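Local coordinates for protein plantazolicin methyltransferase BamL (Bacillus amyloliquefaciens subsp. plantarum, PDB 5DLY) that probably transfers methyl groups from S-adenosylmethionine to the amino terminus of desmethylplantazolicin, an antibiotic precursor, and is captured here with S-adenosylhomocysteine and a monoazolic substrate analog, at residues G67-G71 with A95-A99; T87-A93 with S107-A113; I116-V120 with T145-L149; I127-F133 with C155-D160. All coordinates share one frame. Residues are numbered along the deposited sequence.

Contact 1: residues G67-G71 with A95-A99; sequences GCGQG and AISSA. With SAH (S-adenosyl-L-homocysteine), chain C.
A glycine-rich loop, G67-G71, running from strand 62-66 to helix 72-80, lies against one side of helix 93-101 at A95-A99. G67 has a positive phi (70°), and its carbonyl O accepts a hydrogen bond of 2.8 Å from the amino N of SAH; an ideal CB here would crowd the ribose O4'. C68 adopts the p rotamer and rests its SG on I96 CD1 at 3.7 Å. A type II' turn then spans C68 to G71, closed by G71 N to C68 O at 3.1 Å. Within it G69, at phi 57° and psi -138°, brings its CA to 3.7 Å from SAH O3', while its N hydrogen-bonds to D90 OD2. Q70 makes the closest CA pairing, 4.5 Å to A99 CA; its CA sits 3.6 Å from A95 O, its CB 4.1 Å from S98 CB, and its O receives a CA-H...O contact from A99 CA at 3.4 Å. No hydrogen bond crosses the interface; the close approach rests on glycine and alanine at the contact, where a CB on G71, the N-cap of the next helix, would collide with A99 CB. The GxGxG sequence is the glycine-rich motif of Rossmann-like methyltransferases.

Contact 2: residues T87-A93 with S107-A113; sequences TGIDSSA and SFICSNA. With SAH (S-adenosyl-L-homocysteine), chain C.
Strands 87-90 and 107-110 run parallel, their axes 4.7 Å apart and crossing at -16°. T87 pairs with S107, G88 with F108 and I89 with I109, at CA separations of 4.7 to 4.9 Å. Backbone hydrogen bonds run G88 N to S107 O (2.9 Å), I109 N to G88 O (2.9 Å), D90 N to I109 O (3.1 Å) and S111 N to D90 O (3.1 Å). On the face of T87, I89 and I109, T87 CG2 meets I109 CD1 at 3.6 Å, and the tt side chain of I89 fills the hollow under the turning chain, its CD1 4.0 Å from I109 CG2 and 3.9 Å from A113 CA. The other face has a gap at G88, into which the F108 ring leans; a CB would lie 3.1 Å from F108 CE1. C110 SG tucks beneath the helix start, 3.6 Å from A93 N.

At the C-terminal end of strand 85-90, D90 OD1 accepts from S92 N at 2.9 Å, an Asx turn, and D90 takes the ribose of SAH, OD1 from O2' at 2.6 Å and OD2 from O3' at 2.7 Å. A113 N donates to SAH N1 at 2.9 Å. SAH N6 donates to N112 OD1 at 3.0 Å. This beta-alpha-beta unit places 107-110 at the sheet edge, with helix 93-101 over F108 and C110 and strand 62-66 flanking 87-90.

Contact 3: residues I116-V120 with T145-L149; sequences IMQYV and TLIHL
Two connections of the Rossmann-like methyltransferase fold meet here: the 3-10 segment ending at Q118, ahead of strand 124-130, and the end of helix 139-148, which follows that strand. The closest CA pair is M117 and T145 at 7.6 Å, and side chains bridge the gap without hydrogen bonds. I116, in the tp rotamer, brings CG2 to 3.8 Å from T145 CG2, 3.9 Å from L146 CD2 and 3.8 Å from L149 CD1. L146 is mt; its CA-CB bond points away, yet CD2 swings back to this methyl, while it also touches strands 62-66, 124-130 and 154-160. L149, also mt, packs against M117 and V120, with CG 3.9 Å from M117 CG and CD2 3.4 Å from V120 O and 4.2 Å from V120 CG1. T145 turns its methyl to the contact, while its OG1 hydrogen-bonds to A141 O one helical turn back. M117 stretches out as mtp, laying SD 3.8 Å from H148 CB and 5.0 Å, obliquely, from the centroid of the H148 imidazole.

Contact 4: residues I127-F133 with C155-D160; sequences IFIHLCF and CIYIVD. With 5D7 (prop-2-en-1-yl 2-[(1S)-1-amino-4-carbamimidamidobutyl]-1,3-thiazole-4-carboxylate), chain B; SAH (S-adenosyl-L-homocysteine), chain C.
A water sits beside the last strand hydrogen bonds: it donates to I129 O (2.8 Å) and V159 O (2.7 Å) and accepts from F133 N (2.9 Å). Up to this point the strands are parallel, 6° apart with axes at 4.8 Å, I127 opposite I156. Backbone hydrogen bonds run I127 N to C155 O, Y157 N to I127 O, I129 N to Y157 O and V159 N to I129 O at 2.9-3.1 Å, then L131 N to V159 O (2.7 Å). These are central parallel strands of the Rossmann-like sheet; the ligands lie at their C-terminal ends. On the face of I127 and I156, I129 CD1 lies 3.9 Å from both I156 CG2 and I158 CG1. L131, at positive phi (53°), turns the chain away: H130 O accepts from SAH N at 2.8 Å and L131 O from 5D7 N at 3.0 Å. D160 accepts hydrogen bonds from the 5D7 guanidine, OD1 from NE and OD2 from NH2, both 2.9 Å, and OD2 also accepts from G134 N.

In the fold
All four contacts belong to one Rossmann-like domain. Contacts 1 and 2 interlock along the chain, their centres about 7 Å apart, joined where G69 N meets D90 OD2 and C68 N meets I89 O. Contacts 3 and 4 likewise alternate, their centres about 15 Å apart, with L146 of helix 139-148 packed on I127, I129 and I156. Contacts 2 and 4 share the sheet without touching, since strand 62-66 lies between 85-90 and 124-130; contact 3 touches both, I116 meeting I89. Contacts 1, 2 and 4 converge on SAH at the C-terminal ends of the parallel strands, and contact 4 adds the substrate analog, so the cofactor product and the substrate analog lie next to each other.

Contact 1: residues G67-G71 with A95-A99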
# COMPACT_ATOMS: atom_id res chain seq x y z
N GLY A 67 -5.71 -4.82 2.94
CA GLY A 67 -6.54 -4.50 1.77
C GLY A 67 -6.05 -5.29 0.57
O GLY A 67 -5.78 -4.71 -0.49
N CYS A 68 -5.96 -6.61 0.74
CA CYS A 68 -5.26 -7.48 -0.21
C CYS A 68 -6.00 -7.74 -1.51
O CYS A 68 -5.45 -8.40 -2.39
CB CYS A 68 -4.92 -8.81 0.47
SG CYS A 68 -6.37 -9.73 1.00
N GLY A 69 -7.24 -7.27 -1.63
CA GLY A 69 -8.02 -7.49 -2.84
C GLY A 69 -8.14 -8.97 -3.15
O GLY A 69 -8.31 -9.78 -2.24
N GLN A 70 -7.99 -9.30 -4.43
CA GLN A 70 -8.16 -10.67 -4.93
C GLN A 70 -6.88 -11.50 -4.78
O GLN A 70 -6.75 -12.58 -5.37
CB GLN A 70 -8.62 -10.63 -6.40
CG GLN A 70 -9.91 -9.84 -6.64
CD GLN A 70 -9.71 -8.32 -6.57
OE1 GLN A 70 -8.62 -7.81 -6.82
NE2 GLN A 70 -10.78 -7.60 -6.23
N GLY A 71 -5.94 -11.00 -3.99
CA GLY A 71 -4.70 -11.73 -3.66
C GLY A 71 -3.52 -11.62 -4.61
O GLY A 71 -2.56 -12.37 -4.47
N ALA A 95 -13.74 -10.31 -2.79
CA ALA A 95 -12.30 -10.27 -2.99
C ALA A 95 -11.63 -11.46 -2.31
O ALA A 95 -10.77 -12.12 -2.90
CB ALA A 95 -11.74 -8.96 -2.47
N ILE A 96 -12.03 -11.74 -1.07
CA ILE A 96 -11.42 -12.81 -0.29
C ILE A 96 -11.75 -14.20 -0.83
O ILE A 96 -10.89 -15.08 -0.85
CB ILE A 96 -11.76 -12.69 1.22
CG1 ILE A 96 -11.09 -11.45 1.83
CG2 ILE A 96 -11.38 -13.96 1.98
CD1 ILE A 96 -9.57 -11.45 1.76
N SER A 97 -12.99 -14.39 -1.30
CA SER A 97 -13.35 -15.65 -1.95
C SER A 97 -12.49 -15.90 -3.20
O SER A 97 -12.04 -17.03 -3.43
CB SER A 97 -14.85 -15.71 -2.27
OG SER A 97 -15.19 -17.00 -2.75
N SER A 98 -12.26 -14.85 -3.99
CA SER A 98 -11.36 -14.92 -5.16
C SER A 98 -9.92 -15.27 -4.78
O SER A 98 -9.30 -16.13 -5.41
CB SER A 98 -11.37 -13.61 -5.95
OG SER A 98 -12.64 -13.37 -6.54
N ALA A 99 -9.39 -14.60 -3.76
CA ALA A 99 -8.05 -14.88 -3.25
C ALA A 99 -7.89 -16.32 -2.77
O ALA A 99 -6.87 -16.96 -3.04
CB ALA A 99 -7.70 -13.90 -2.14
N SAH C . -3.83 -3.51 -2.02
CA SAH C . -4.64 -3.57 -3.28
CB SAH C . -5.76 -2.54 -3.23
CG SAH C . -7.05 -3.12 -3.80
SD SAH C . -8.32 -1.89 -3.99
C SAH C . -3.75 -3.28 -4.46
O SAH C . -2.53 -3.22 -4.35
OXT SAH C . -4.22 -3.08 -5.58
C5' SAH C . -8.67 -1.43 -2.32
C4' SAH C . -9.01 -2.62 -1.43
O4' SAH C . -9.07 -2.18 -0.06
C3' SAH C . -10.39 -3.21 -1.74
O3' SAH C . -10.27 -4.61 -2.05
C2' SAH C . -11.21 -2.95 -0.48
O2' SAH C . -12.18 -3.96 -0.17
C1' SAH C . -10.11 -2.90 0.58
N9 SAH C . -10.49 -2.23 1.84
C8 SAH C . -11.09 -1.03 1.97
N7 SAH C . -11.28 -0.72 3.28
C5 SAH C . -10.77 -1.74 4.00
C6 SAH C . -10.65 -2.04 5.43
N6 SAH C . -11.11 -1.15 6.33
N1 SAH C . -10.06 -3.21 5.78
C2 SAH C . -9.61 -4.08 4.85
N3 SAH C . -9.68 -3.87 3.51
C4 SAH C . -10.26 -2.73 3.05

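Contact 2: residues T87-A93 with S107-A113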
# COMPACT_ATOMS: atom_id res chain seq x y z
N THR A 87 0.02 -13.41 4.72
CA THR A 87 -1.32 -13.15 5.25
C THR A 87 -1.93 -11.95 4.53
O THR A 87 -1.24 -10.97 4.28
CB THR A 87 -1.28 -12.91 6.77
OG1 THR A 87 -0.57 -13.97 7.41
CG2 THR A 87 -2.68 -12.82 7.34
N GLY A 88 -3.20 -12.05 4.17
CA GLY A 88 -3.91 -10.93 3.55
C GLY A 88 -5.25 -10.71 4.22
O GLY A 88 -5.91 -11.66 4.66
N ILE A 89 -5.64 -9.44 4.33
CA ILE A 89 -6.93 -9.08 4.94
C ILE A 89 -7.65 -8.06 4.07
O ILE A 89 -7.04 -7.12 3.55
CB ILE A 89 -6.79 -8.58 6.40
CG1 ILE A 89 -8.16 -8.32 7.04
CG2 ILE A 89 -5.90 -7.33 6.46
CD1 ILE A 89 -8.11 -8.19 8.55
N ASP A 90 -8.95 -8.26 3.88
CA ASP A 90 -9.74 -7.35 3.06
C ASP A 90 -11.17 -7.44 3.55
O ASP A 90 -11.61 -8.52 3.95
CB ASP A 90 -9.66 -7.74 1.58
CG ASP A 90 -10.08 -6.62 0.65
OD1 ASP A 90 -11.28 -6.29 0.63
OD2 ASP A 90 -9.19 -6.05 -0.05
N SER A 91 -11.89 -6.32 3.56
CA SER A 91 -13.28 -6.30 4.05
C SER A 91 -14.30 -6.74 2.98
O SER A 91 -15.50 -6.83 3.27
CB SER A 91 -13.62 -4.92 4.61
OG SER A 91 -13.43 -3.94 3.62
N SER A 92 -13.84 -7.00 1.77
CA SER A 92 -14.72 -7.49 0.70
C SER A 92 -14.75 -9.02 0.66
O SER A 92 -13.74 -9.66 0.38
CB SER A 92 -14.28 -6.95 -0.66
OG SER A 92 -14.93 -7.66 -1.70
N ALA A 93 -15.94 -9.59 0.90
CA ALA A 93 -16.14 -11.04 0.81
C ALA A 93 -15.83 -11.59 -0.59
O ALA A 93 -15.21 -12.66 -0.71
CB ALA A 93 -17.55 -11.42 1.22
N SER A 107 -2.84 -17.24 4.27
CA SER A 107 -4.06 -17.04 5.05
C SER A 107 -4.79 -15.78 4.60
O SER A 107 -4.20 -14.70 4.55
CB SER A 107 -3.74 -16.93 6.54
OG SER A 107 -3.19 -18.13 7.05
N PHE A 108 -6.07 -15.93 4.28
CA PHE A 108 -6.89 -14.80 3.86
C PHE A 108 -8.04 -14.58 4.83
O PHE A 108 -8.75 -15.52 5.18
CB PHE A 108 -7.42 -15.02 2.44
CG PHE A 108 -6.37 -14.85 1.39
CD1 PHE A 108 -5.89 -13.58 1.08
CD2 PHE A 108 -5.85 -15.96 0.71
CE1 PHE A 108 -4.91 -13.42 0.12
CE2 PHE A 108 -4.87 -15.79 -0.26
CZ PHE A 108 -4.41 -14.52 -0.56
N ILE A 109 -8.19 -13.33 5.27
CA ILE A 109 -9.16 -12.96 6.30
C ILE A 109 -10.13 -11.94 5.73
O ILE A 109 -9.71 -10.96 5.10
CB ILE A 109 -8.44 -12.33 7.51
CG1 ILE A 109 -7.36 -13.26 8.07
CG2 ILE A 109 -9.43 -11.94 8.60
CD1 ILE A 109 -6.10 -12.52 8.48
N CYS A 110 -11.43 -12.16 5.95
CA CYS A 110 -12.44 -11.18 5.55
C CYS A 110 -12.95 -10.39 6.74
O CYS A 110 -13.83 -10.83 7.48
CB CYS A 110 -13.60 -11.82 4.78
SG CYS A 110 -14.72 -10.57 4.11
N SER A 111 -12.37 -9.20 6.92
CA SER A 111 -12.69 -8.36 8.07
C SER A 111 -12.13 -6.98 7.82
O SER A 111 -11.22 -6.81 7.00
CB SER A 111 -12.07 -8.96 9.35
OG SER A 111 -12.59 -8.34 10.52
N ASN A 112 -12.67 -5.99 8.52
CA ASN A 112 -12.06 -4.67 8.60
C ASN A 112 -10.63 -4.85 9.14
O ASN A 112 -10.41 -5.59 10.11
CB ASN A 112 -12.92 -3.82 9.54
CG ASN A 112 -12.41 -2.40 9.75
OD1 ASN A 112 -11.39 -1.97 9.20
ND2 ASN A 112 -13.13 -1.67 10.59
N ALA A 113 -9.66 -4.21 8.49
CA ALA A 113 -8.26 -4.28 8.93
C ALA A 113 -8.09 -3.83 10.38
O ALA A 113 -7.14 -4.24 11.04
CB ALA A 113 -7.35 -3.46 8.02
N SAH C . -3.83 -3.51 -2.02
CA SAH C . -4.64 -3.57 -3.28
CB SAH C . -5.76 -2.54 -3.23
CG SAH C . -7.05 -3.12 -3.80
SD SAH C . -8.32 -1.89 -3.99
C SAH C . -3.75 -3.28 -4.46
O SAH C . -2.53 -3.22 -4.35
OXT SAH C . -4.22 -3.08 -5.58
C5' SAH C . -8.67 -1.43 -2.32
C4' SAH C . -9.01 -2.62 -1.43
O4' SAH C . -9.07 -2.18 -0.06
C3' SAH C . -10.39 -3.21 -1.74
O3' SAH C . -10.27 -4.61 -2.05
C2' SAH C . -11.21 -2.95 -0.48
O2' SAH C . -12.18 -3.96 -0.17
C1' SAH C . -10.11 -2.90 0.58
N9 SAH C . -10.49 -2.23 1.84
C8 SAH C . -11.09 -1.03 1.97
N7 SAH C . -11.28 -0.72 3.28
C5 SAH C . -10.77 -1.74 4.00
C6 SAH C . -10.65 -2.04 5.43
N6 SAH C . -11.11 -1.15 6.33
N1 SAH C . -10.06 -3.21 5.78
C2 SAH C . -9.61 -4.08 4.85
N3 SAH C . -9.68 -3.87 3.51
C4 SAH C . -10.26 -2.73 3.05

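Contact 3: residues I116-V120 with T145-L149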
# COMPACT_ATOMS: atom_id res chain seq x y z
N ILE A 116 -7.39 -6.73 12.81
CA ILE A 116 -6.27 -7.62 12.47
C ILE A 116 -5.68 -8.45 13.63
O ILE A 116 -5.29 -9.60 13.42
CB ILE A 116 -5.18 -6.88 11.65
CG1 ILE A 116 -4.16 -7.87 11.05
CG2 ILE A 116 -4.49 -5.81 12.47
CD1 ILE A 116 -4.76 -8.93 10.14
N MET A 117 -5.62 -7.88 14.83
CA MET A 117 -4.98 -8.57 15.95
C MET A 117 -5.78 -9.77 16.47
O MET A 117 -5.27 -10.55 17.28
CB MET A 117 -4.59 -7.60 17.07
CG MET A 117 -3.37 -6.74 16.71
SD MET A 117 -2.75 -5.67 18.02
CE MET A 117 -1.74 -6.80 18.97
N GLN A 118 -7.01 -9.92 16.00
CA GLN A 118 -7.80 -11.15 16.23
C GLN A 118 -7.35 -12.32 15.36
O GLN A 118 -7.75 -13.47 15.60
CB GLN A 118 -9.29 -10.92 15.92
CG GLN A 118 -10.04 -10.02 16.88
CD GLN A 118 -11.25 -9.39 16.24
OE1 GLN A 118 -11.93 -10.00 15.38
NE2 GLN A 118 -11.55 -8.18 16.65
N TYR A 119 -6.53 -12.04 14.34
CA TYR A 119 -6.22 -13.02 13.29
C TYR A 119 -4.73 -13.27 13.14
O TYR A 119 -4.33 -14.28 12.57
CB TYR A 119 -6.84 -12.59 11.95
CG TYR A 119 -8.33 -12.48 12.07
CD1 TYR A 119 -9.12 -13.62 12.16
CD2 TYR A 119 -8.94 -11.23 12.13
CE1 TYR A 119 -10.49 -13.53 12.31
CE2 TYR A 119 -10.32 -11.12 12.27
CZ TYR A 119 -11.08 -12.27 12.36
OH TYR A 119 -12.44 -12.19 12.52
N VAL A 120 -3.92 -12.35 13.66
CA VAL A 120 -2.47 -12.42 13.57
C VAL A 120 -1.89 -12.07 14.94
O VAL A 120 -2.15 -11.00 15.49
CB VAL A 120 -1.91 -11.44 12.50
CG1 VAL A 120 -0.39 -11.48 12.47
CG2 VAL A 120 -2.47 -11.79 11.13
N THR A 145 -2.64 0.18 15.54
CA THR A 145 -2.79 -1.26 15.70
C THR A 145 -1.68 -2.04 14.97
O THR A 145 -1.08 -2.96 15.54
CB THR A 145 -4.18 -1.70 15.22
OG1 THR A 145 -5.15 -1.16 16.12
CG2 THR A 145 -4.29 -3.22 15.20
N LEU A 146 -1.41 -1.66 13.72
CA LEU A 146 -0.37 -2.33 12.95
C LEU A 146 1.02 -2.20 13.56
O LEU A 146 1.83 -3.12 13.50
CB LEU A 146 -0.40 -1.87 11.49
CG LEU A 146 -1.67 -2.26 10.72
CD1 LEU A 146 -1.71 -1.58 9.37
CD2 LEU A 146 -1.82 -3.77 10.56
N ILE A 147 1.30 -1.05 14.18
CA ILE A 147 2.58 -0.87 14.86
C ILE A 147 2.78 -1.92 15.98
O ILE A 147 3.90 -2.40 16.18
CB ILE A 147 2.75 0.58 15.34
CG1 ILE A 147 2.95 1.47 14.11
CG2 ILE A 147 3.96 0.73 16.24
CD1 ILE A 147 2.92 2.96 14.37
N HIS A 148 1.70 -2.31 16.66
CA HIS A 148 1.78 -3.38 17.68
C HIS A 148 2.23 -4.73 17.12
O HIS A 148 2.76 -5.56 17.87
CB HIS A 148 0.44 -3.63 18.37
CG HIS A 148 -0.18 -2.40 18.96
ND1 HIS A 148 0.53 -1.49 19.70
CD2 HIS A 148 -1.46 -1.95 18.92
CE1 HIS A 148 -0.28 -0.52 20.09
NE2 HIS A 148 -1.48 -0.77 19.62
N LEU A 149 1.98 -4.94 15.83
CA LEU A 149 2.30 -6.21 15.16
C LEU A 149 3.69 -6.22 14.51
O LEU A 149 4.10 -7.24 13.98
CB LEU A 149 1.23 -6.56 14.12
CG LEU A 149 -0.09 -7.11 14.65
CD1 LEU A 149 -1.09 -7.25 13.52
CD2 LEU A 149 0.12 -8.45 15.34

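Contact 4: residues I127-F133 with C155-D160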
# COMPACT_ATOMS: atom_id res chain seq x y z
N ILE A 127 4.60 -5.16 6.76
CA ILE A 127 3.18 -4.89 6.63
C ILE A 127 3.03 -3.94 5.44
O ILE A 127 3.66 -2.90 5.40
CB ILE A 127 2.59 -4.31 7.94
CG1 ILE A 127 2.85 -5.27 9.11
CG2 ILE A 127 1.11 -4.01 7.76
CD1 ILE A 127 2.45 -4.74 10.47
N PHE A 128 2.21 -4.34 4.47
CA PHE A 128 2.09 -3.61 3.20
C PHE A 128 0.69 -3.02 3.09
O PHE A 128 -0.31 -3.72 3.30
CB PHE A 128 2.31 -4.62 2.08
CG PHE A 128 2.52 -4.03 0.69
CD1 PHE A 128 3.19 -2.83 0.47
CD2 PHE A 128 2.08 -4.76 -0.42
CE1 PHE A 128 3.41 -2.36 -0.82
CE2 PHE A 128 2.29 -4.30 -1.70
CZ PHE A 128 2.96 -3.10 -1.90
N ILE A 129 0.61 -1.73 2.80
CA ILE A 129 -0.69 -1.07 2.60
C ILE A 129 -0.63 -0.37 1.25
O ILE A 129 -0.22 0.80 1.16
CB ILE A 129 -1.02 -0.05 3.72
CG1 ILE A 129 -0.75 -0.63 5.12
CG2 ILE A 129 -2.46 0.40 3.58
CD1 ILE A 129 -1.05 0.35 6.25
N HIS A 130 -1.03 -1.08 0.20
CA HIS A 130 -0.82 -0.60 -1.15
C HIS A 130 -2.11 -0.09 -1.77
O HIS A 130 -3.08 -0.84 -1.94
CB HIS A 130 -0.23 -1.75 -2.00
CG HIS A 130 0.25 -1.33 -3.36
ND1 HIS A 130 1.41 -0.62 -3.57
CD2 HIS A 130 -0.25 -1.60 -4.59
CE1 HIS A 130 1.57 -0.42 -4.87
NE2 HIS A 130 0.58 -1.02 -5.51
N LEU A 131 -2.09 1.19 -2.13
CA LEU A 131 -3.19 1.84 -2.85
C LEU A 131 -4.57 1.67 -2.18
O LEU A 131 -5.59 1.45 -2.86
CB LEU A 131 -3.17 1.43 -4.35
CG LEU A 131 -1.85 1.62 -5.10
CD1 LEU A 131 -1.96 1.14 -6.55
CD2 LEU A 131 -1.38 3.07 -5.05
N CYS A 132 -4.61 1.78 -0.86
CA CYS A 132 -5.90 1.65 -0.15
C CYS A 132 -6.06 2.47 1.13
O CYS A 132 -7.14 2.46 1.71
CB CYS A 132 -6.22 0.19 0.14
SG CYS A 132 -5.07 -0.67 1.24
N PHE A 133 -5.00 3.14 1.58
CA PHE A 133 -5.02 3.86 2.87
C PHE A 133 -6.20 4.84 2.98
O PHE A 133 -6.89 4.86 4.00
CB PHE A 133 -3.69 4.60 3.05
CG PHE A 133 -3.42 5.06 4.46
CD1 PHE A 133 -3.43 4.17 5.52
CD2 PHE A 133 -3.12 6.39 4.70
CE1 PHE A 133 -3.17 4.61 6.82
CE2 PHE A 133 -2.84 6.83 5.99
CZ PHE A 133 -2.86 5.94 7.05
N CYS A 155 9.11 -3.19 8.80
CA CYS A 155 8.56 -1.94 8.30
C CYS A 155 7.13 -2.10 7.84
O CYS A 155 6.72 -3.17 7.39
CB CYS A 155 9.42 -1.37 7.16
SG CYS A 155 9.53 -2.47 5.74
N ILE A 156 6.37 -1.01 7.98
CA ILE A 156 5.12 -0.81 7.25
C ILE A 156 5.47 0.04 6.04
O ILE A 156 6.10 1.09 6.20
CB ILE A 156 4.05 -0.05 8.08
CG1 ILE A 156 3.84 -0.72 9.44
CG2 ILE A 156 2.72 0.00 7.31
CD1 ILE A 156 2.86 -0.03 10.35
N TYR A 157 5.07 -0.39 4.85
CA TYR A 157 5.24 0.41 3.63
C TYR A 157 3.87 0.75 3.07
O TYR A 157 3.07 -0.14 2.78
CB TYR A 157 6.11 -0.32 2.60
CG TYR A 157 6.40 0.45 1.33
CD1 TYR A 157 6.70 1.81 1.37
CD2 TYR A 157 6.39 -0.19 0.08
CE1 TYR A 157 6.97 2.53 0.20
CE2 TYR A 157 6.67 0.51 -1.09
CZ TYR A 157 6.94 1.88 -1.02
OH TYR A 157 7.21 2.59 -2.17
N ILE A 158 3.61 2.04 2.90
CA ILE A 158 2.30 2.57 2.49
C ILE A 158 2.50 3.34 1.20
O ILE A 158 3.37 4.21 1.12
CB ILE A 158 1.73 3.55 3.56
CG1 ILE A 158 1.62 2.88 4.93
CG2 ILE A 158 0.37 4.10 3.12
CD1 ILE A 158 1.32 3.83 6.08
N VAL A 159 1.71 3.01 0.17
CA VAL A 159 1.74 3.73 -1.10
C VAL A 159 0.30 4.14 -1.37
O VAL A 159 -0.57 3.31 -1.34
CB VAL A 159 2.28 2.86 -2.26
CG1 VAL A 159 2.37 3.66 -3.55
CG2 VAL A 159 3.64 2.30 -1.90
N ASP A 160 0.06 5.42 -1.61
CA ASP A 160 -1.30 5.87 -1.89
C ASP A 160 -1.35 7.11 -2.76
O ASP A 160 -0.33 7.76 -3.00
CB ASP A 160 -2.07 6.11 -0.58
CG ASP A 160 -3.59 5.91 -0.74
OD1 ASP A 160 -4.04 5.29 -1.73
OD2 ASP A 160 -4.32 6.37 0.17
O9 5D7 B . -2.92 4.10 -8.05
C6 5D7 B . -3.89 4.61 -8.59
O7 5D7 B . -3.72 5.53 -9.69
C8 5D7 B . -2.43 5.96 -10.12
C2 5D7 B . -5.27 4.31 -8.16
N3 5D7 B . -5.55 3.31 -7.27
C4 5D7 B . -6.85 3.15 -6.99
S5 5D7 B . -7.77 4.30 -7.90
C1 5D7 B . -6.38 5.00 -8.65
CA 5D7 B . -7.52 2.18 -6.10
N 5D7 B . -6.53 1.20 -5.68
CB 5D7 B . -8.16 2.86 -4.88
CG 5D7 B . -7.31 3.95 -4.20
CD 5D7 B . -7.65 3.99 -2.72
NE 5D7 B . -6.95 5.11 -2.10
CZ 5D7 B . -7.34 6.38 -2.00
NH2 5D7 B . -6.60 7.22 -1.43
NH1 5D7 B . -8.47 6.75 -2.45
C3 5D7 B . -2.61 6.96 -11.24
C5 5D7 B . -1.75 7.03 -12.23
N SAH C . -3.83 -3.51 -2.02
CA SAH C . -4.64 -3.57 -3.28
CB SAH C . -5.76 -2.54 -3.23
CG SAH C . -7.05 -3.12 -3.80
SD SAH C . -8.32 -1.89 -3.99
C SAH C . -3.75 -3.28 -4.46
O SAH C . -2.53 -3.22 -4.35
OXT SAH C . -4.22 -3.08 -5.58
C5' SAH C . -8.67 -1.43 -2.32
C4' SAH C . -9.01 -2.62 -1.43
O4' SAH C . -9.07 -2.18 -0.06
C3' SAH C . -10.39 -3.21 -1.74
O3' SAH C . -10.27 -4.61 -2.05
C2' SAH C . -11.21 -2.95 -0.48
O2' SAH C . -12.18 -3.96 -0.17
C1' SAH C . -10.11 -2.90 0.58
N9 SAH C . -10.49 -2.23 1.84
C8 SAH C . -11.09 -1.03 1.97
N7 SAH C . -11.28 -0.72 3.28
C5 SAH C . -10.77 -1.74 4.00
C6 SAH C . -10.65 -2.04 5.43
N6 SAH C . -11.11 -1.15 6.33
N1 SAH C . -10.06 -3.21 5.78
C2 SAH C . -9.61 -4.08 4.85
N3 SAH C . -9.68 -3.87 3.51
C4 SAH C . -10.26 -2.73 3.05
O HOH W 1 -2.22 2.73 0.74